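Local coordinates for alpha-fucosidase (Bifidobacterium bifidum, PDB 2EAB), which probably hydrolyses alpha-1,2-linked L-fucose from glycans, this chain being the glycoside hydrolase family 95 catalytic portion of a longer protein, at residues K172-A184 / V192-N204. Residues are numbered along the deposited sequence; the frame is centred on the assembly and turned at random.
Sequences KHDGVTYTREYFA and VARLTASKAGKLN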
loop_
_atom_site.group_PDB
_atom_site.type_symbol
_atom_site.label_atom_id
_atom_site.label_comp_id
_atom_site.label_asym_id
_atom_site.label_seq_id
_atom_site.Cartn_x
_atom_site.Cartn_y
_atom_site.Cartn_z
ATOM N N LYS A 172 34.955 13.114 -7.972
ATOM C CA LYS A 172 36.163 13.926 -7.974
ATOM C C LYS A 172 36.109 14.904 -9.144
ATOM O O LYS A 172 35.980 14.497 -10.296
ATOM C CB LYS A 172 37.413 13.043 -8.059
ATOM C CG LYS A 172 38.727 13.826 -8.031
ATOM C CD LYS A 172 39.947 12.918 -7.953
ATOM C CE LYS A 172 40.267 12.538 -6.519
ATOM N NZ LYS A 172 41.610 11.905 -6.400
ATOM N N HIS A 173 36.200 16.192 -8.828
ATOM C CA HIS A 173 36.176 17.251 -9.829
ATOM C C HIS A 173 37.402 18.135 -9.656
ATOM O O HIS A 173 37.614 18.705 -8.582
ATOM C CB HIS A 173 34.892 18.079 -9.702
ATOM C CG HIS A 173 34.823 19.242 -10.642
ATOM N ND1 HIS A 173 35.277 20.499 -10.302
ATOM C CD2 HIS A 173 34.356 19.340 -11.908
ATOM C CE1 HIS A 173 35.089 21.321 -11.319
ATOM N NE2 HIS A 173 34.533 20.643 -12.305
ATOM N N ASP A 174 38.212 18.224 -10.713
ATOM C CA ASP A 174 39.423 19.053 -10.732
ATOM C C ASP A 174 40.286 18.857 -9.474
ATOM O O ASP A 174 40.741 19.826 -8.859
ATOM C CB ASP A 174 39.046 20.530 -10.936
ATOM C CG ASP A 174 40.236 21.402 -11.300
ATOM O OD1 ASP A 174 41.105 20.953 -12.079
ATOM O OD2 ASP A 174 40.293 22.547 -10.801
ATOM N N GLY A 175 40.487 17.596 -9.095
ATOM C CA GLY A 175 41.355 17.238 -7.973
ATOM C C GLY A 175 40.695 17.164 -6.607
ATOM O O GLY A 175 41.294 16.658 -5.655
ATOM N N VAL A 176 39.462 17.658 -6.505
ATOM C CA VAL A 176 38.746 17.723 -5.229
ATOM C C VAL A 176 37.598 16.711 -5.200
ATOM O O VAL A 176 36.819 16.620 -6.153
ATOM C CB VAL A 176 38.191 19.151 -4.958
ATOM C CG1 VAL A 176 37.538 19.238 -3.579
ATOM C CG2 VAL A 176 39.295 20.197 -5.085
ATOM N N THR A 177 37.517 15.945 -4.114
ATOM C CA THR A 177 36.401 15.026 -3.898
ATOM C C THR A 177 35.268 15.730 -3.161
ATOM O O THR A 177 35.464 16.300 -2.086
ATOM C CB THR A 177 36.842 13.756 -3.134
ATOM O OG1 THR A 177 37.808 13.045 -3.916
ATOM C CG2 THR A 177 35.650 12.833 -2.862
ATOM N N TYR A 178 34.081 15.691 -3.762
ATOM C CA TYR A 178 32.880 16.259 -3.162
ATOM C C TYR A 178 31.946 15.131 -2.767
ATOM O O TYR A 178 31.735 14.199 -3.543
ATOM C CB TYR A 178 32.185 17.201 -4.145
ATOM C CG TYR A 178 33.019 18.408 -4.512
ATOM C CD1 TYR A 178 32.952 19.578 -3.756
ATOM C CD2 TYR A 178 33.881 18.378 -5.610
ATOM C CE1 TYR A 178 33.720 20.692 -4.083
ATOM C CE2 TYR A 178 34.656 19.485 -5.947
ATOM C CZ TYR A 178 34.567 20.636 -5.183
ATOM O OH TYR A 178 35.335 21.728 -5.515
ATOM N N THR A 179 31.411 15.204 -1.552
ATOM C CA THR A 179 30.431 14.212 -1.109
ATOM C C THR A 179 29.136 14.863 -0.648
ATOM O O THR A 179 29.127 16.000 -0.161
ATOM C CB THR A 179 30.956 13.287 0.022
ATOM O OG1 THR A 179 30.966 13.986 1.270
ATOM C CG2 THR A 179 32.354 12.757 -0.291
ATOM N N ARG A 180 28.045 14.115 -0.807
ATOM C CA ARG A 180 26.731 14.516 -0.335
ATOM C C ARG A 180 26.054 13.322 0.304
ATOM O O ARG A 180 26.183 12.194 -0.170
ATOM C CB ARG A 180 25.877 15.050 -1.484
ATOM C CG ARG A 180 26.550 16.155 -2.281
ATOM C CD ARG A 180 25.551 16.957 -3.072
ATOM N NE ARG A 180 25.327 16.379 -4.387
ATOM C CZ ARG A 180 25.891 16.818 -5.509
ATOM N NH1 ARG A 180 26.719 17.854 -5.495
ATOM N NH2 ARG A 180 25.617 16.219 -6.650
ATOM N N GLU A 181 25.344 13.591 1.391
ATOM C CA GLU A 181 24.577 12.580 2.095
ATOM C C GLU A 181 23.233 13.180 2.467
ATOM O O GLU A 181 23.171 14.294 2.985
ATOM C CB GLU A 181 25.317 12.134 3.353
ATOM C CG GLU A 181 24.585 11.095 4.176
ATOM C CD GLU A 181 25.146 10.986 5.573
ATOM O OE1 GLU A 181 24.923 11.915 6.377
ATOM O OE2 GLU A 181 25.802 9.969 5.872
ATOM N N TYR A 182 22.165 12.434 2.199
ATOM C CA TYR A 182 20.812 12.894 2.477
ATOM C C TYR A 182 20.025 11.854 3.254
ATOM O O TYR A 182 20.045 10.674 2.916
ATOM C CB TYR A 182 20.054 13.163 1.180
ATOM C CG TYR A 182 20.739 14.051 0.177
ATOM C CD1 TYR A 182 20.633 15.439 0.263
ATOM C CD2 TYR A 182 21.452 13.507 -0.889
ATOM C CE1 TYR A 182 21.244 16.262 -0.667
ATOM C CE2 TYR A 182 22.063 14.322 -1.828
ATOM C CZ TYR A 182 21.946 15.697 -1.709
ATOM O OH TYR A 182 22.531 16.521 -2.638
ATOM N N PHE A 183 19.312 12.299 4.283
ATOM C CA PHE A 183 18.353 11.436 4.970
ATOM C C PHE A 183 17.245 12.265 5.595
ATOM O O PHE A 183 17.369 13.481 5.727
ATOM C CB PHE A 183 19.033 10.505 5.995
ATOM C CG PHE A 183 19.759 11.218 7.108
ATOM C CD1 PHE A 183 19.089 11.590 8.268
ATOM C CD2 PHE A 183 21.123 11.474 7.014
ATOM C CE1 PHE A 183 19.760 12.229 9.310
ATOM C CE2 PHE A 183 21.801 12.116 8.047
ATOM C CZ PHE A 183 21.124 12.488 9.195
ATOM N N ALA A 184 16.143 11.605 5.936
ATOM C CA ALA A 184 15.042 12.258 6.627
ATOM C C ALA A 184 14.750 11.474 7.888
ATOM O O ALA A 184 14.321 10.317 7.833
ATOM C CB ALA A 184 13.813 12.344 5.742
ATOM N N VAL A 192 18.156 16.051 6.456
ATOM C CA VAL A 192 19.547 16.451 6.620
ATOM C C VAL A 192 20.274 16.271 5.297
ATOM O O VAL A 192 20.133 15.240 4.641
ATOM C CB VAL A 192 20.233 15.623 7.742
ATOM C CG1 VAL A 192 21.732 15.903 7.806
ATOM C CG2 VAL A 192 19.584 15.904 9.095
ATOM N N ALA A 193 21.023 17.299 4.901
ATOM C CA ALA A 193 21.975 17.193 3.805
ATOM C C ALA A 193 23.360 17.533 4.340
ATOM O O ALA A 193 23.603 18.657 4.790
ATOM C CB ALA A 193 21.596 18.114 2.662
ATOM N N ARG A 194 24.248 16.545 4.311
ATOM C CA ARG A 194 25.624 16.703 4.761
ATOM C C ARG A 194 26.507 16.816 3.529
ATOM O O ARG A 194 26.559 15.898 2.714
ATOM C CB ARG A 194 26.033 15.506 5.625
ATOM C CG ARG A 194 27.485 15.503 6.092
ATOM C CD ARG A 194 27.743 16.573 7.133
ATOM N NE ARG A 194 29.149 16.609 7.530
ATOM C CZ ARG A 194 29.702 17.578 8.255
ATOM N NH1 ARG A 194 28.974 18.609 8.667
ATOM N NH2 ARG A 194 30.992 17.522 8.561
ATOM N N LEU A 195 27.180 17.958 3.392
ATOM C CA LEU A 195 27.951 18.263 2.189
ATOM C C LEU A 195 29.399 18.546 2.551
ATOM O O LEU A 195 29.665 19.303 3.481
ATOM C CB LEU A 195 27.346 19.470 1.463
ATOM C CG LEU A 195 25.825 19.475 1.263
ATOM C CD1 LEU A 195 25.341 20.824 0.785
ATOM C CD2 LEU A 195 25.388 18.385 0.301
ATOM N N THR A 196 30.327 17.918 1.829
ATOM C CA THR A 196 31.761 18.113 2.077
ATOM C C THR A 196 32.577 18.316 0.805
ATOM O O THR A 196 32.183 17.890 -0.284
ATOM C CB THR A 196 32.400 16.929 2.862
ATOM O OG1 THR A 196 32.632 15.828 1.976
ATOM C CG2 THR A 196 31.531 16.488 4.042
ATOM N N ALA A 197 33.716 18.984 0.970
ATOM C CA ALA A 197 34.782 19.005 -0.025
ATOM C C ALA A 197 36.057 18.502 0.653
ATOM O O ALA A 197 36.240 18.706 1.851
ATOM C CB ALA A 197 34.980 20.406 -0.560
ATOM N N SER A 198 36.927 17.842 -0.110
ATOM C CA SER A 198 38.139 17.233 0.453
ATOM C C SER A 198 39.229 18.252 0.786
ATOM O O SER A 198 40.133 17.970 1.580
ATOM C CB SER A 198 38.691 16.163 -0.489
ATOM O OG SER A 198 39.018 16.717 -1.750
ATOM N N LYS A 199 39.134 19.432 0.179
ATOM C CA LYS A 199 40.104 20.504 0.395
ATOM C C LYS A 199 39.416 21.727 0.993
ATOM O O LYS A 199 38.343 22.128 0.537
ATOM C CB LYS A 199 40.813 20.860 -0.918
ATOM C CG LYS A 199 41.656 19.721 -1.500
ATOM C CD LYS A 199 42.367 20.128 -2.787
ATOM C CE LYS A 199 43.103 18.945 -3.402
ATOM N NZ LYS A 199 43.849 19.331 -4.637
ATOM N N ALA A 200 40.031 22.306 2.024
ATOM C CA ALA A 200 39.485 23.487 2.695
ATOM C C ALA A 200 39.256 24.638 1.718
ATOM O O ALA A 200 40.060 24.864 0.810
ATOM C CB ALA A 200 40.398 23.924 3.835
ATOM N N GLY A 201 38.141 25.344 1.898
ATOM C CA GLY A 201 37.788 26.480 1.047
ATOM C C GLY A 201 37.109 26.121 -0.264
ATOM O O GLY A 201 36.687 27.008 -1.010
ATOM N N LYS A 202 36.990 24.825 -0.546
ATOM C CA LYS A 202 36.467 24.364 -1.834
ATOM C C LYS A 202 34.962 24.092 -1.859
ATOM O O LYS A 202 34.397 23.852 -2.930
ATOM C CB LYS A 202 37.249 23.143 -2.340
ATOM C CG LYS A 202 38.707 23.435 -2.729
ATOM C CD LYS A 202 38.843 24.586 -3.733
ATOM C CE LYS A 202 38.282 24.232 -5.105
ATOM N NZ LYS A 202 38.368 25.378 -6.050
ATOM N N LEU A 203 34.315 24.120 -0.698
ATOM C CA LEU A 203 32.863 23.961 -0.668
ATOM C C LEU A 203 32.184 25.308 -0.905
ATOM O O LEU A 203 32.155 26.177 -0.030
ATOM C CB LEU A 203 32.386 23.294 0.626
ATOM C CG LEU A 203 30.934 22.790 0.653
ATOM C CD1 LEU A 203 30.654 21.781 -0.465
ATOM C CD2 LEU A 203 30.622 22.188 2.008
ATOM N N ASN A 204 31.667 25.466 -2.121
ATOM C CA ASN A 204 31.013 26.686 -2.567
ATOM C C ASN A 204 29.732 26.328 -3.302
ATOM O O ASN A 204 29.768 25.602 -4.298
ATOM C CB ASN A 204 31.937 27.476 -3.499
ATOM C CG ASN A 204 33.229 27.890 -2.824
ATOM O OD1 ASN A 204 33.273 28.881 -2.104
ATOM N ND2 ASN A 204 34.289 27.126 -3.060
HETATM O O HOH W 1 42.492 20.406 -6.827
HETATM O O HOH W 2 34.877 15.442 0.432
HETATM O O HOH W 3 29.657 18.334 -1.591
HETATM O O HOH W 4 28.650 14.120 2.710
#
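Thr179 and Thr196 face each other as a hydrogen-bonded pair of an antiparallel beta hairpin, their OG1 atoms 2.6 Å apart. In both, OG1 sits between backbone N and carbonyl carbon (chi1 76° and 78°), which brings the hydroxyls together; each also binds a water. At the inner end of the same face, Phe183 lays its ring against Val192, whose CB stands 3.8 Å from the ring centroid in a CH-pi contact. On the reverse face, the Tyr178 ring runs beside Ala197, CE1 3.8 Å from Ala197 CB, while Val176 CG1 lies over one ring face and Lys202 O approaches the edge in plane. A serine in place of Tyr178 would probably leave Val176 and Ala197 without their aromatic neighbour and open a gap beneath the 199–202 turn. Farther along, Leu195 CD2 packs 3.6 Å from Arg180 CG, and Ala193 CB meets Tyr182 CD1. Paired backbone bonds hold this register until Ser198, where OG accepts from Thr177 N at 2.9 Å. Glu70 takes both Arg180 and Tyr182 OH; Arg194 reaches Asp251, and Glu181 binds Tyr316 and Lys320. Within the N-terminal domain, the hairpin occupies the middle of a large antiparallel sheet, between strands 166-173 and 273-282, with helix 316-331 packed on Phe183 and Val192.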